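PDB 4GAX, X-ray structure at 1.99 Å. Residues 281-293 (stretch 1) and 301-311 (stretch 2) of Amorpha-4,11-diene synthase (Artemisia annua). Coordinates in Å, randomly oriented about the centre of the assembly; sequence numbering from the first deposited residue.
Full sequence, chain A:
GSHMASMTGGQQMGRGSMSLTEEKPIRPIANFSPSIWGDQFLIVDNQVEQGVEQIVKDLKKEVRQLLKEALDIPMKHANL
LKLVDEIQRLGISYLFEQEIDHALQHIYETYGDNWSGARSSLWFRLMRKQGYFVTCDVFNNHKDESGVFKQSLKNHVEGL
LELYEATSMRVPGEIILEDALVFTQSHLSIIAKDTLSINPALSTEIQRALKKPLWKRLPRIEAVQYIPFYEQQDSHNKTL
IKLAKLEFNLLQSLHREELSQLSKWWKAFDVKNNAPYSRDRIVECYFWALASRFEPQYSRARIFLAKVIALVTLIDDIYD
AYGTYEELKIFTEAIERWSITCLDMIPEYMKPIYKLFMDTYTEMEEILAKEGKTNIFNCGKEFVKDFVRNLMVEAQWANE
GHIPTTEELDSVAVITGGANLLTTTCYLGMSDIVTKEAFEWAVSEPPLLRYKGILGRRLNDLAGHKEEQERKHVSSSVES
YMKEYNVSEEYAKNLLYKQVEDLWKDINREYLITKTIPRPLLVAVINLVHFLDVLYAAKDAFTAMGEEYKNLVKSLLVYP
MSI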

# COMPACT_ATOMS: atom_id res chain seq x y z
N ARG A 281 -15.53 -6.54 -10.86
CA ARG A 281 -14.74 -6.31 -9.64
C ARG A 281 -14.42 -4.85 -9.34
O ARG A 281 -13.31 -4.54 -8.88
CB ARG A 281 -13.42 -7.09 -9.70
CG ARG A 281 -13.59 -8.61 -9.74
CD ARG A 281 -14.21 -9.12 -8.45
NE ARG A 281 -15.38 -9.97 -8.69
CZ ARG A 281 -15.33 -11.28 -8.88
NH1 ARG A 281 -14.17 -11.91 -8.87
NH2 ARG A 281 -16.44 -11.97 -9.09
N ILE A 282 -15.37 -3.95 -9.56
CA ILE A 282 -15.05 -2.54 -9.36
C ILE A 282 -14.69 -2.21 -7.90
O ILE A 282 -13.82 -1.38 -7.64
CB ILE A 282 -16.14 -1.59 -9.92
CG1 ILE A 282 -15.55 -0.20 -10.17
CG2 ILE A 282 -17.33 -1.51 -8.98
CD1 ILE A 282 -14.33 -0.20 -11.11
N VAL A 283 -15.33 -2.90 -6.95
CA VAL A 283 -15.06 -2.63 -5.53
C VAL A 283 -13.62 -3.00 -5.22
O VAL A 283 -12.90 -2.26 -4.54
CB VAL A 283 -16.02 -3.42 -4.60
CG1 VAL A 283 -15.62 -3.21 -3.13
CG2 VAL A 283 -17.46 -2.99 -4.84
N GLU A 284 -13.21 -4.14 -5.77
CA GLU A 284 -11.84 -4.62 -5.64
C GLU A 284 -10.80 -3.69 -6.27
O GLU A 284 -9.72 -3.49 -5.71
CB GLU A 284 -11.75 -6.04 -6.22
CG GLU A 284 -12.49 -7.10 -5.37
CD GLU A 284 -14.03 -7.04 -5.45
OE1 GLU A 284 -14.59 -6.40 -6.37
OE2 GLU A 284 -14.69 -7.65 -4.57
N CYS A 285 -11.11 -3.11 -7.42
CA CYS A 285 -10.16 -2.19 -8.05
C CYS A 285 -10.04 -0.93 -7.20
O CYS A 285 -8.95 -0.39 -7.01
CB CYS A 285 -10.61 -1.82 -9.46
SG CYS A 285 -10.68 -3.23 -10.60
N TYR A 286 -11.17 -0.46 -6.69
CA TYR A 286 -11.16 0.73 -5.82
C TYR A 286 -10.35 0.50 -4.54
O TYR A 286 -9.59 1.37 -4.11
CB TYR A 286 -12.59 1.16 -5.47
CG TYR A 286 -12.57 2.34 -4.54
CD1 TYR A 286 -13.04 2.24 -3.24
CD2 TYR A 286 -12.05 3.55 -4.96
CE1 TYR A 286 -12.98 3.35 -2.36
CE2 TYR A 286 -11.98 4.65 -4.11
CZ TYR A 286 -12.45 4.54 -2.81
OH TYR A 286 -12.38 5.64 -1.97
N PHE A 287 -10.51 -0.68 -3.93
CA PHE A 287 -9.83 -0.98 -2.66
C PHE A 287 -8.32 -0.95 -2.87
O PHE A 287 -7.58 -0.44 -2.03
CB PHE A 287 -10.28 -2.35 -2.10
CG PHE A 287 -9.87 -2.57 -0.66
CD1 PHE A 287 -10.47 -1.85 0.36
CD2 PHE A 287 -8.89 -3.50 -0.34
CE1 PHE A 287 -10.08 -2.04 1.69
CE2 PHE A 287 -8.51 -3.71 0.99
CZ PHE A 287 -9.10 -2.97 2.00
N TRP A 288 -7.89 -1.46 -4.01
CA TRP A 288 -6.48 -1.40 -4.37
C TRP A 288 -6.03 0.06 -4.57
O TRP A 288 -4.97 0.47 -4.06
CB TRP A 288 -6.30 -2.22 -5.65
CG TRP A 288 -4.92 -2.57 -6.04
CD1 TRP A 288 -3.77 -1.94 -5.67
CD2 TRP A 288 -4.54 -3.63 -6.92
NE1 TRP A 288 -2.69 -2.56 -6.27
CE2 TRP A 288 -3.14 -3.60 -7.04
CE3 TRP A 288 -5.25 -4.61 -7.62
CZ2 TRP A 288 -2.43 -4.52 -7.82
CZ3 TRP A 288 -4.54 -5.53 -8.40
CH2 TRP A 288 -3.15 -5.47 -8.50
N ALA A 289 -6.83 0.84 -5.29
CA ALA A 289 -6.49 2.26 -5.48
C ALA A 289 -6.47 2.98 -4.13
O ALA A 289 -5.61 3.85 -3.88
CB ALA A 289 -7.50 2.93 -6.41
N LEU A 290 -7.40 2.58 -3.26
CA LEU A 290 -7.53 3.19 -1.94
C LEU A 290 -6.27 2.98 -1.10
O LEU A 290 -5.97 3.77 -0.20
CB LEU A 290 -8.74 2.60 -1.22
CG LEU A 290 -9.07 3.18 0.16
CD1 LEU A 290 -9.18 4.71 0.12
CD2 LEU A 290 -10.35 2.55 0.70
N ALA A 291 -5.52 1.93 -1.42
CA ALA A 291 -4.27 1.64 -0.71
C ALA A 291 -3.14 2.60 -1.04
O ALA A 291 -2.31 2.92 -0.17
CB ALA A 291 -3.83 0.20 -0.97
N SER A 292 -3.10 3.08 -2.28
CA SER A 292 -1.99 3.94 -2.71
C SER A 292 -1.89 5.17 -1.82
O SER A 292 -0.85 5.41 -1.19
CB SER A 292 -2.13 4.36 -4.18
OG SER A 292 -3.31 5.11 -4.40
N ARG A 293 -2.97 5.94 -1.77
CA ARG A 293 -3.08 7.08 -0.84
C ARG A 293 -4.54 7.19 -0.43
O ARG A 293 -5.42 7.22 -1.29
CB ARG A 293 -2.65 8.40 -1.49
CG ARG A 293 -1.16 8.57 -1.93
CD ARG A 293 -0.16 8.42 -0.77
NE ARG A 293 -0.41 9.27 0.40
CZ ARG A 293 0.40 10.25 0.81
NH1 ARG A 293 1.48 10.56 0.11
NH2 ARG A 293 0.12 10.95 1.91
N ALA A 301 -6.88 11.29 -7.87
CA ALA A 301 -5.89 10.26 -8.17
C ALA A 301 -6.41 8.87 -7.90
O ALA A 301 -6.18 7.96 -8.70
CB ALA A 301 -4.59 10.51 -7.40
N ARG A 302 -7.13 8.68 -6.79
CA ARG A 302 -7.71 7.37 -6.49
C ARG A 302 -8.72 6.92 -7.54
O ARG A 302 -8.76 5.74 -7.94
CB ARG A 302 -8.42 7.38 -5.12
CG ARG A 302 -7.50 7.24 -3.92
CD ARG A 302 -8.32 6.94 -2.67
NE ARG A 302 -9.15 8.09 -2.29
CZ ARG A 302 -8.68 9.16 -1.66
NH1 ARG A 302 -7.38 9.25 -1.36
NH2 ARG A 302 -9.51 10.16 -1.33
N ILE A 303 -9.58 7.84 -7.96
CA ILE A 303 -10.63 7.49 -8.91
C ILE A 303 -10.01 7.08 -10.24
O ILE A 303 -10.39 6.07 -10.83
CB ILE A 303 -11.64 8.64 -9.10
CG1 ILE A 303 -12.50 8.76 -7.83
CG2 ILE A 303 -12.52 8.39 -10.33
CD1 ILE A 303 -13.37 10.02 -7.79
N PHE A 304 -9.01 7.83 -10.70
CA PHE A 304 -8.36 7.51 -11.97
C PHE A 304 -7.62 6.16 -11.87
O PHE A 304 -7.67 5.35 -12.78
CB PHE A 304 -7.37 8.61 -12.38
CG PHE A 304 -6.73 8.36 -13.70
CD1 PHE A 304 -7.51 8.27 -14.85
CD2 PHE A 304 -5.36 8.15 -13.81
CE1 PHE A 304 -6.94 8.01 -16.10
CE2 PHE A 304 -4.77 7.88 -15.05
CZ PHE A 304 -5.57 7.82 -16.20
N LEU A 305 -6.93 5.96 -10.75
CA LEU A 305 -6.15 4.74 -10.56
C LEU A 305 -7.08 3.54 -10.54
O LEU A 305 -6.78 2.50 -11.13
CB LEU A 305 -5.34 4.83 -9.27
CG LEU A 305 -4.54 3.59 -8.81
CD1 LEU A 305 -3.50 3.17 -9.85
CD2 LEU A 305 -3.83 3.91 -7.46
N ALA A 306 -8.23 3.69 -9.89
CA ALA A 306 -9.20 2.60 -9.86
C ALA A 306 -9.65 2.24 -11.28
O ALA A 306 -9.76 1.06 -11.61
CB ALA A 306 -10.40 2.99 -8.99
N LYS A 307 -9.92 3.26 -12.10
CA LYS A 307 -10.30 3.01 -13.50
C LYS A 307 -9.20 2.28 -14.26
O LYS A 307 -9.48 1.33 -15.00
CB LYS A 307 -10.64 4.32 -14.20
CG LYS A 307 -11.88 5.00 -13.60
CD LYS A 307 -12.12 6.37 -14.25
CE LYS A 307 -13.42 7.01 -13.73
NZ LYS A 307 -13.66 8.35 -14.39
N VAL A 308 -7.96 2.71 -14.07
CA VAL A 308 -6.84 2.07 -14.76
C VAL A 308 -6.69 0.62 -14.30
O VAL A 308 -6.46 -0.28 -15.12
CB VAL A 308 -5.52 2.85 -14.57
CG1 VAL A 308 -4.35 2.08 -15.12
CG2 VAL A 308 -5.62 4.22 -15.25
N ILE A 309 -6.86 0.37 -13.01
CA ILE A 309 -6.82 -1.01 -12.51
C ILE A 309 -7.96 -1.86 -13.10
O ILE A 309 -7.76 -3.04 -13.45
CB ILE A 309 -6.80 -1.05 -10.96
CG1 ILE A 309 -5.51 -0.42 -10.45
CG2 ILE A 309 -6.94 -2.49 -10.44
CD1 ILE A 309 -5.48 -0.13 -8.94
N ALA A 310 -9.14 -1.27 -13.26
CA ALA A 310 -10.23 -1.98 -13.91
C ALA A 310 -9.87 -2.29 -15.36
O ALA A 310 -10.20 -3.36 -15.88
CB ALA A 310 -11.52 -1.17 -13.85
N LEU A 311 -9.16 -1.37 -16.02
CA LEU A 311 -8.77 -1.57 -17.43
C LEU A 311 -7.69 -2.65 -17.58
O LEU A 311 -7.71 -3.43 -18.53
CB LEU A 311 -8.27 -0.27 -18.04
CG LEU A 311 -9.33 0.78 -18.40
CD1 LEU A 311 -8.59 2.06 -18.80
CD2 LEU A 311 -10.19 0.25 -19.56

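What lets the two helices come so close at the centre of the contact? Small residues do. The axes of the helix of the first stretch and of the helix running through 301-311 approach to 8.1 Å, and their directions differ by 132°, so the chains run in roughly opposing senses while crossing obliquely. The nearest CA atoms, of Tyr286 and Ala306, are 4.9 Å apart. Ala289 points toward the second helix, and its CB lies 3.4 Å from Arg302 O and 3.6 Å from Ala306 N, against the backbone itself. The methyls also meet, Ala289 CB and Ala306 CB being 3.9 Å apart. Arg302 O accepts the bond from Ala306 N at 2.9 Å, and the methyl packs against this carbonyl without disturbing the helical bond.

Which larger side chains close around this core? Ile309 is the main one. Its CD1 sits over one face of the Trp288 indole, 4.1 Å from the centroid of the five-membered ring and 21° off the normal, a CH-pi contact in which a methyl rests on the aromatic cloud. Its CG2 lies 3.8 Å from Cys285 SG, so Ile309 touches both Cys285 and Trp288, residues nearly one helical turn apart. Leu305 also points toward the first helix, and its CG comes within 3.9 Å of Ala289 CB.

How does the apolar contact continue toward the start of the first helix? Cys285 SG also packs against Ala310, 3.6 Å from its CA; the sulfur fits against a residue whose side chain is a single methyl. One turn earlier, Ile282 starts sideways, but its end comes nearer, bringing CD1 to 4.0 Å from Ala310 CB. These are dispersion contacts, dependent on fit rather than direction.

Where does the contact become polar? At the other end of the first stretch, Arg302 extends along the partner, its CD 3.7 Å from Leu290 CD1, and places its guanidinium beside the backbone of Arg293. Arg302 NH1 donates to Arg293 O at 2.8 Å with an angle of 155°, the one hydrogen bond between the stretches. The acceptor lies near the guanidinium plane, where the N-H groups point. Nearby, Ser292 OG donates to Ala289 O at 2.7 Å within its own stretch and also lies 3.3 Å from Leu305 CD2. Thus a mostly apolar interface ends in a single directed bond.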